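Local coordinates for protein ribonucleoside-diphosphate reductase subunit beta (Bacillus halodurans C-125, PDB 2RCC) that probably supplies the di-iron small subunit of a class I ribonucleotide reductase, which converts ribonucleoside diphosphates to their deoxy forms for DNA synthesis, at residues Ala77-Ile82 and Phe196-Leu200; Phe287-Lys291 and Pro301-Ile305; Thr73-Ala77 and Asp271-Gly275. All coordinates share one frame; numbering follows the deposited sequence.

Contact 1. Residues Ala77-Ile82 and Phe196-Leu200; sequences AFKKII and FFYNL
Ala77 opens the contact by setting its methyl against Phe196, CB lying 3.6 Å from CE1; a side chain this short lets the aromatic ring come close to helix 72-87. Phe78 meets three residues. Its backbone N and its CB rest against the CE2–CZ end of Phe196, while its ring, turned with CG anti to the backbone N (chi1 -168°), accepts the edge of Phe197 on one face. This is a T-shaped pair: the centroids are 5.1 Å apart, the planes stand at 87°, and CE1 of Phe197 points down onto the Phe78 face. At the edge of the same ring, near its plane, Leu200 CD1 touches Phe78 CD2 at 3.8 Å. One turn later the branched Ile81 serves both aromatics. Its CD1 sits over the face of Phe196, 4.1 Å from the ring centroid in a CH-pi contact, and its CG2 packs against Phe197 CE2 at 3.5 Å. Replacing Phe196 by an alanine would probably leave Ala77 CB and Ile81 CD1 without their aromatic partner and open a gap between the helices. Ile82 completes the row by bringing CD1 to 3.9 Å from Phe197 CZ; its side chain also packs on Tyr126, the probable radical-bearing active-site residue, and on Val129 and Leu130 of helix 106-133. The axes of the two short helical segments pass 11.5 Å apart at 139° between their directions, a separation bridged by large side chains. Every touching residue is buried and the side-chain groups that meet are all apolar, so shape and aromatic geometry rather than polar bonds join helices 72-87 and 191-202 within this ferritin-like helical fold.

Contact 2. Residues Phe287-Lys291 and Pro301-Ile305; sequences FIANK and PYPEI
Asn290 reaches from helix 278-295 to a type I beta turn, Tyr302 to Ile305, in the loop that follows the same helix, and its amide satisfies the turn's backbone with both of its ends. OD1 accepts the backbone N-H of Tyr302 at 2.9 Å, in the carbonyl plane and on a lone pair, with an N-H...O angle of 151°. ND2 in turn donates to Tyr302 O at 2.9 Å, arriving from above that carbonyl's plane, and makes a weak, strongly bent bond to Ile305 O. Tyr302 O is thus gripped twice, since Ile305 N, closing the turn, reaches it from the opposite face of its plane. Asparagine suits the place because one short, flat group offers both an acceptor and a two-hydrogen donor, and pairing with N-H and C=O of the same residue fixes which way the amide is turned.

Packing contacts flank this buried amide. Small Ala289 brings CB to the edge of the Tyr302 ring, 3.9 Å from CE2, while Pro301, having no N-H to offer, places CD 3.4 Å from Asn290 OD1. On the other flank, Ile305 CG2 lies 4.1 Å from Phe287 CB.

Contact 3. Residues Thr73-Ala77 and Asp271-Gly275; sequences TEQEA and DKIPG
Ile273 packs its CD1 on Ala77 and Glu74, and apolar packing of this kind carries most of the contact. The methyl rests against the first turn of helix 72-87, near CA and CG of Glu74, 3.8 Å from the backbone O of Thr73 and 4.0 Å from Ala77 CB. The side chain reaches there with CG1 anti to its own carbonyl carbon (chi1 -59°) and a second bend at chi2, which turns the terminal methyl to the helix. A branched, wholly apolar residue suits this buried position, and the small Ala77, one turn beyond Thr73, lets the methyl settle close to the helix backbone. Ile273 also packs on Phe196 and Asn199, so helix 191-202 forms another wall around it.

Towards the surface, and less certainly, the methyl of Thr73 in one of its two conformers lies against Lys272 CB, so the lysine contributes the root of its aliphatic chain while its charged end leads away.

The polar link is made by water. One molecule donates to Glu74 OE2 at 3.0 Å and to Pro274 O at 2.8 Å, tying a helix side chain to a loop carbonyl without direct bonding. The compact proline ring lies alongside the carboxylate oxygen that holds the water, Pro274 CD being 3.6 Å from Glu74 OE2. Glu74 is extended beyond CG, which carries its carboxylate out to the water, while OE1 accepts the backbone N-H of Thr71 just before the helix.

The whole is a docking of the loop between helices 244-268 and 278-295 onto the start of helix 72-87, an interhelical connection packed at the periphery of the all-helical small-subunit fold, away from the predicted iron ligands.

How the contacts relate
Contacts 1 and 3 are neighbours, their centres 8 Å apart, and both use helix 72-87: they share Ala77, with contact 3 at the helix start and contact 1 continuing along it. They touch directly: Asn199 ND2 is 3.0 Å from Pro274 O, a probable hydrogen bond. Both segments of contact 1 come after 73-77 begins and before 271-275, so contact 3 spans the chain around contact 1, and contact 2 follows, about 24 Å from contact 1 and 26 Å from contact 3 between centres. Contacts 1 and 3 join parts of the chain far apart in sequence, whereas contact 2 folds a turn back on helix 278-295, which begins shortly after the 271-275 loop.

Contact 1. Residues Ala77-Ile82 and Phe196-Leu200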
loop_
_atom_site.group_PDB
_atom_site.type_symbol
_atom_site.label_atom_id
_atom_site.label_comp_id
_atom_site.label_asym_id
_atom_site.label_seq_id
_atom_site.Cartn_x
_atom_site.Cartn_y
_atom_site.Cartn_z
ATOM N N ALA A 77 -19.599 3.842 26.608
ATOM C CA ALA A 77 -19.529 4.499 25.300
ATOM C C ALA A 77 -18.179 4.259 24.654
ATOM O O ALA A 77 -18.110 3.956 23.485
ATOM C CB ALA A 77 -19.811 6.022 25.408
ATOM N N PHE A 78 -17.115 4.393 25.437
ATOM C CA PHE A 78 -15.755 4.166 24.969
ATOM C C PHE A 78 -15.602 2.747 24.436
ATOM O O PHE A 78 -15.074 2.558 23.355
ATOM C CB PHE A 78 -14.769 4.383 26.134
ATOM C CG PHE A 78 -13.312 4.471 25.728
ATOM C CD1 PHE A 78 -12.595 3.345 25.297
ATOM C CD2 PHE A 78 -12.616 5.667 25.867
ATOM C CE1 PHE A 78 -11.264 3.449 24.966
ATOM C CE2 PHE A 78 -11.268 5.749 25.523
ATOM C CZ PHE A 78 -10.613 4.625 25.079
ATOM N N LYS A 79 -16.014 1.752 25.223
ATOM C CA LYS A 79 -15.927 0.329 24.813
ATOM C C LYS A 79 -16.685 0.056 23.550
ATOM O O LYS A 79 -16.168 -0.637 22.649
ATOM C CB LYS A 79 -16.412 -0.603 25.946
ATOM C CG LYS A 79 -15.391 -0.715 27.080
ATOM C CD LYS A 79 -15.961 -1.118 28.440
ATOM C CE LYS A 79 -16.610 -2.474 28.451
ATOM N NZ LYS A 79 -17.003 -2.806 29.855
ATOM N N LYS A 80 -17.900 0.611 23.478
ATOM C CA LYS A 80 -18.759 0.444 22.306
ATOM C C LYS A 80 -18.148 1.061 21.061
ATOM O O LYS A 80 -18.116 0.413 20.019
ATOM C CB LYS A 80 -20.148 1.026 22.527
ATOM C CG LYS A 80 -21.020 0.222 23.426
ATOM C CD LYS A 80 -22.227 1.001 23.867
ATOM C CE LYS A 80 -23.036 0.227 24.907
ATOM N NZ LYS A 80 -23.730 -0.969 24.371
ATOM N N ILE A 81 -17.613 2.268 21.183
ATOM C CA ILE A 81 -17.037 2.977 20.041
ATOM C C ILE A 81 -15.686 2.369 19.597
ATOM O O ILE A 81 -15.520 2.042 18.408
ATOM C CB ILE A 81 -16.931 4.497 20.299
ATOM C CG1 ILE A 81 -18.324 5.120 20.515
ATOM C CG2 ILE A 81 -16.295 5.203 19.109
ATOM C CD1 ILE A 81 -18.236 6.490 21.207
ATOM N N ILE A 82 -14.749 2.201 20.524
ATOM C CA ILE A 82 -13.452 1.603 20.177
ATOM C C ILE A 82 -13.654 0.153 19.691
ATOM O O ILE A 82 -13.033 -0.232 18.708
ATOM C CB ILE A 82 -12.372 1.732 21.321
ATOM C CG1 ILE A 82 -10.982 1.760 20.709
ATOM C CG2 ILE A 82 -12.530 0.660 22.458
ATOM C CD1 ILE A 82 -10.695 3.136 19.999
ATOM N N PHE A 196 -16.065 12.155 20.500
ATOM C CA PHE A 196 -16.191 11.560 21.846
ATOM C C PHE A 196 -14.797 11.422 22.492
ATOM O O PHE A 196 -14.598 11.792 23.635
ATOM C CB PHE A 196 -16.963 10.222 21.812
ATOM C CG PHE A 196 -16.858 9.424 23.093
ATOM C CD1 PHE A 196 -17.764 9.612 24.114
ATOM C CD2 PHE A 196 -15.868 8.480 23.271
ATOM C CE1 PHE A 196 -17.674 8.879 25.278
ATOM C CE2 PHE A 196 -15.746 7.771 24.466
ATOM C CZ PHE A 196 -16.648 7.964 25.449
ATOM N N PHE A 197 -13.835 10.896 21.735
ATOM C CA PHE A 197 -12.500 10.731 22.233
ATOM C C PHE A 197 -11.843 12.085 22.523
ATOM O O PHE A 197 -11.204 12.254 23.572
ATOM C CB PHE A 197 -11.665 9.861 21.286
ATOM C CG PHE A 197 -12.189 8.464 21.159
ATOM C CD1 PHE A 197 -12.201 7.621 22.249
ATOM C CD2 PHE A 197 -12.704 8.007 19.975
ATOM C CE1 PHE A 197 -12.695 6.341 22.144
ATOM C CE2 PHE A 197 -13.195 6.723 19.873
ATOM C CZ PHE A 197 -13.191 5.907 20.959
ATOM N N TYR A 198 -12.026 13.052 21.619
ATOM C CA TYR A 198 -11.448 14.387 21.836
ATOM C C TYR A 198 -12.098 15.097 23.018
ATOM O O TYR A 198 -11.420 15.869 23.711
ATOM C CB TYR A 198 -11.565 15.269 20.582
ATOM C CG TYR A 198 -10.911 14.721 19.326
ATOM C CD1 TYR A 198 -9.684 14.058 19.362
ATOM C CD2 TYR A 198 -11.505 14.922 18.080
ATOM C CE1 TYR A 198 -9.095 13.577 18.188
ATOM C CE2 TYR A 198 -10.933 14.457 16.928
ATOM C CZ TYR A 198 -9.732 13.795 16.990
ATOM O OH TYR A 198 -9.192 13.354 15.828
ATOM N N ASN A 199 -13.397 14.842 23.250
ATOM C CA ASN A 199 -14.114 15.434 24.394
ATOM C C ASN A 199 -13.494 14.940 25.691
ATOM O O ASN A 199 -13.459 15.670 26.673
ATOM C CB ASN A 199 -15.621 15.095 24.340
ATOM C CG ASN A 199 -16.423 15.685 25.516
ATOM O OD1 ASN A 199 -16.458 16.891 25.714
ATOM N ND2 ASN A 199 -17.087 14.822 26.267
ATOM N N LEU A 200 -13.033 13.692 25.730
ATOM C CA LEU A 200 -12.345 13.181 26.939
ATOM C C LEU A 200 -10.999 13.859 27.160
ATOM O O LEU A 200 -10.693 14.321 28.270
ATOM C CB LEU A 200 -12.156 11.642 26.892
ATOM C CG LEU A 200 -13.422 10.772 26.975
ATOM C CD1 LEU A 200 -13.114 9.296 26.809
ATOM C CD2 LEU A 200 -14.156 10.993 28.310
#

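Contact 2. Residues Phe287-Lys291 and Pro301-Ile305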
loop_
_atom_site.group_PDB
_atom_site.type_symbol
_atom_site.label_atom_id
_atom_site.label_comp_id
_atom_site.label_asym_id
_atom_site.label_seq_id
_atom_site.Cartn_x
_atom_site.Cartn_y
_atom_site.Cartn_z
ATOM N N PHE A 287 -22.362 20.530 9.492
ATOM C CA PHE A 287 -21.192 21.333 9.125
ATOM C C PHE A 287 -20.143 20.487 8.362
ATOM O O PHE A 287 -19.577 20.945 7.358
ATOM C CB PHE A 287 -20.594 21.923 10.408
ATOM C CG PHE A 287 -19.369 22.751 10.197
ATOM C CD1 PHE A 287 -19.484 24.081 9.821
ATOM C CD2 PHE A 287 -18.102 22.220 10.407
ATOM C CE1 PHE A 287 -18.361 24.866 9.650
ATOM C CE2 PHE A 287 -16.969 23.010 10.230
ATOM C CZ PHE A 287 -17.112 24.338 9.856
ATOM N N ILE A 288 -19.869 19.265 8.827
ATOM C CA ILE A 288 -18.926 18.368 8.122
ATOM C C ILE A 288 -19.474 17.994 6.756
ATOM O O ILE A 288 -18.715 18.011 5.780
ATOM C CB ILE A 288 -18.585 17.060 8.900
ATOM C CG1 ILE A 288 -17.940 17.359 10.265
ATOM C CG2 ILE A 288 -17.632 16.183 8.099
ATOM C CD1 ILE A 288 -16.816 18.349 10.204
ATOM N N ALA A 289 -20.772 17.685 6.671
ATOM C CA ALA A 289 -21.397 17.375 5.380
ATOM C C ALA A 289 -21.188 18.563 4.402
ATOM O O ALA A 289 -20.833 18.344 3.249
ATOM C CB ALA A 289 -22.900 17.047 5.534
ATOM N N ASN A 290 -21.368 19.797 4.898
ATOM C CA ASN A 290 -21.170 21.019 4.104
ATOM C C ASN A 290 -19.735 21.168 3.656
ATOM O O ASN A 290 -19.504 21.556 2.515
ATOM C CB ASN A 290 -21.559 22.329 4.841
ATOM C CG ASN A 290 -23.035 22.507 5.049
ATOM O OD1 ASN A 290 -23.880 21.898 4.376
ATOM N ND2 ASN A 290 -23.365 23.399 5.979
ATOM N N LYS A 291 -18.781 20.896 4.551
ATOM C CA LYS A 291 -17.360 20.990 4.209
ATOM C C LYS A 291 -16.988 20.045 3.053
ATOM O O LYS A 291 -16.280 20.448 2.126
ATOM C CB LYS A 291 -16.500 20.705 5.448
ATOM C CG LYS A 291 -14.992 20.778 5.230
ATOM C CD LYS A 291 -14.230 20.366 6.485
ATOM N N PRO A 301 -25.329 21.084 1.300
ATOM C CA PRO A 301 -26.704 20.614 1.575
ATOM C C PRO A 301 -27.444 21.389 2.684
ATOM O O PRO A 301 -28.676 21.456 2.654
ATOM C CB PRO A 301 -26.511 19.146 1.985
ATOM C CG PRO A 301 -25.046 18.959 2.241
ATOM C CD PRO A 301 -24.312 20.044 1.553
ATOM N N TYR A 302 -26.708 21.990 3.626
ATOM C CA TYR A 302 -27.271 22.719 4.764
ATOM C C TYR A 302 -26.729 24.147 4.774
ATOM O O TYR A 302 -26.036 24.544 5.715
ATOM C CB TYR A 302 -26.937 22.001 6.088
ATOM C CG TYR A 302 -27.297 20.535 6.083
ATOM C CD1 TYR A 302 -28.625 20.133 6.106
ATOM C CD2 TYR A 302 -26.304 19.546 6.036
ATOM C CE1 TYR A 302 -28.964 18.784 6.082
ATOM C CE2 TYR A 302 -26.634 18.184 6.016
ATOM C CZ TYR A 302 -27.969 17.819 6.047
ATOM O OH TYR A 302 -28.323 16.500 6.030
ATOM N N PRO A 303 -27.137 24.972 3.778
ATOM C CA PRO A 303 -26.612 26.345 3.690
ATOM C C PRO A 303 -26.819 27.172 4.942
ATOM O O PRO A 303 -26.001 28.033 5.208
ATOM C CB PRO A 303 -27.348 26.951 2.490
ATOM C CG PRO A 303 -28.539 26.104 2.300
ATOM C CD PRO A 303 -28.151 24.719 2.742
ATOM N N GLU A 304 -27.876 26.904 5.713
ATOM C CA GLU A 304 -28.091 27.594 6.982
ATOM C C GLU A 304 -26.972 27.353 7.997
ATOM O O GLU A 304 -26.707 28.224 8.807
ATOM C CB GLU A 304 -29.462 27.260 7.603
ATOM C CG GLU A 304 -29.654 25.873 8.294
ATOM C CD GLU A 304 -29.798 24.689 7.338
ATOM O OE1 GLU A 304 -29.509 24.815 6.137
ATOM O OE2 GLU A 304 -30.219 23.613 7.811
ATOM N N ILE A 305 -26.314 26.189 7.955
ATOM C CA ILE A 305 -25.227 25.890 8.902
ATOM C C ILE A 305 -23.916 26.452 8.341
ATOM O O ILE A 305 -23.264 25.813 7.503
ATOM C CB ILE A 305 -25.084 24.356 9.225
ATOM C CG1 ILE A 305 -26.435 23.730 9.605
ATOM C CG2 ILE A 305 -24.035 24.137 10.335
ATOM C CD1 ILE A 305 -27.139 24.392 10.760
#

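Contact 3. Residues Thr73-Ala77 and Asp271-Gly275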
loop_
_atom_site.group_PDB
_atom_site.type_symbol
_atom_site.label_atom_id
_atom_site.label_comp_id
_atom_site.label_asym_id
_atom_site.label_seq_id
_atom_site.Cartn_x
_atom_site.Cartn_y
_atom_site.Cartn_z
ATOM N N THR A 73 -21.205 5.474 32.185
ATOM C CA THR A 73 -21.676 5.756 30.844
ATOM C C THR A 73 -20.501 6.077 29.906
ATOM O O THR A 73 -20.509 5.653 28.762
ATOM C CB THR A 73 -22.747 6.854 30.861
ATOM O OG1 THR A 73 -23.741 6.522 31.845
ATOM C CG2 THR A 73 -23.389 6.967 29.512
ATOM N N GLU A 74 -19.486 6.800 30.411
ATOM C CA GLU A 74 -18.278 7.108 29.609
ATOM C C GLU A 74 -17.491 5.834 29.247
ATOM O O GLU A 74 -17.095 5.652 28.113
ATOM C CB GLU A 74 -17.364 8.094 30.347
ATOM C CG GLU A 74 -17.923 9.495 30.404
ATOM C CD GLU A 74 -17.224 10.425 31.390
ATOM O OE1 GLU A 74 -16.398 10.000 32.258
ATOM O OE2 GLU A 74 -17.534 11.622 31.290
ATOM N N GLN A 75 -17.318 4.936 30.214
ATOM C CA GLN A 75 -16.620 3.653 29.983
ATOM C C GLN A 75 -17.360 2.794 28.980
ATOM O O GLN A 75 -16.753 2.233 28.060
ATOM C CB GLN A 75 -16.459 2.884 31.284
ATOM C CG GLN A 75 -15.575 3.537 32.325
ATOM C CD GLN A 75 -15.477 2.697 33.601
ATOM O OE1 GLN A 75 -15.446 1.481 33.534
ATOM N NE2 GLN A 75 -15.421 3.336 34.737
ATOM N N GLU A 76 -18.674 2.717 29.124
ATOM C CA GLU A 76 -19.497 1.970 28.173
ATOM C C GLU A 76 -19.472 2.528 26.755
ATOM O O GLU A 76 -19.337 1.757 25.804
ATOM C CB GLU A 76 -20.945 1.814 28.684
ATOM C CG GLU A 76 -21.100 0.864 29.858
ATOM C CD GLU A 76 -20.687 -0.574 29.522
ATOM O OE1 GLU A 76 -21.029 -1.054 28.407
ATOM O OE2 GLU A 76 -20.013 -1.209 30.377
ATOM N N ALA A 77 -19.599 3.842 26.608
ATOM C CA ALA A 77 -19.529 4.499 25.300
ATOM C C ALA A 77 -18.179 4.259 24.654
ATOM O O ALA A 77 -18.110 3.956 23.485
ATOM C CB ALA A 77 -19.811 6.022 25.408
ATOM N N ASP A 271 -27.654 11.973 24.816
ATOM C CA ASP A 271 -27.509 13.019 25.834
ATOM C C ASP A 271 -26.869 12.468 27.126
ATOM O O ASP A 271 -27.065 13.019 28.186
ATOM C CB ASP A 271 -28.893 13.664 26.113
ATOM C CG ASP A 271 -29.916 12.691 26.723
ATOM O OD1 ASP A 271 -29.658 11.471 26.788
ATOM O OD2 ASP A 271 -31.006 13.152 27.117
ATOM N N LYS A 272 -26.094 11.394 27.033
ATOM C CA LYS A 272 -25.572 10.691 28.212
ATOM C C LYS A 272 -24.142 11.049 28.637
ATOM O O LYS A 272 -23.683 10.604 29.709
ATOM C CB LYS A 272 -25.604 9.184 27.945
ATOM C CG LYS A 272 -27.008 8.551 27.786
ATOM C CD LYS A 272 -27.628 8.242 29.139
ATOM C CE LYS A 272 -29.121 7.823 29.080
ATOM N NZ LYS A 272 -29.338 6.617 28.240
ATOM N N ILE A 273 -23.452 11.854 27.843
ATOM C CA ILE A 273 -22.026 12.101 28.091
ATOM C C ILE A 273 -21.777 13.544 28.455
ATOM O O ILE A 273 -22.066 14.428 27.660
ATOM C CB ILE A 273 -21.183 11.734 26.855
ATOM C CG1 ILE A 273 -21.382 10.243 26.492
ATOM C CG2 ILE A 273 -19.695 12.054 27.101
ATOM C CD1 ILE A 273 -20.907 9.223 27.628
ATOM N N PRO A 274 -21.210 13.784 29.636
ATOM C CA PRO A 274 -20.886 15.134 30.023
ATOM C C PRO A 274 -20.021 15.846 28.966
ATOM O O PRO A 274 -19.106 15.261 28.408
ATOM C CB PRO A 274 -20.079 14.938 31.327
ATOM C CG PRO A 274 -20.616 13.637 31.892
ATOM C CD PRO A 274 -20.832 12.802 30.689
ATOM N N GLY A 275 -20.349 17.077 28.658
ATOM C CA GLY A 275 -19.574 17.810 27.680
ATOM C C GLY A 275 -20.034 17.712 26.246
ATOM O O GLY A 275 -19.556 18.502 25.455
HETATM O O HOH W 1 -17.093 13.335 28.914
#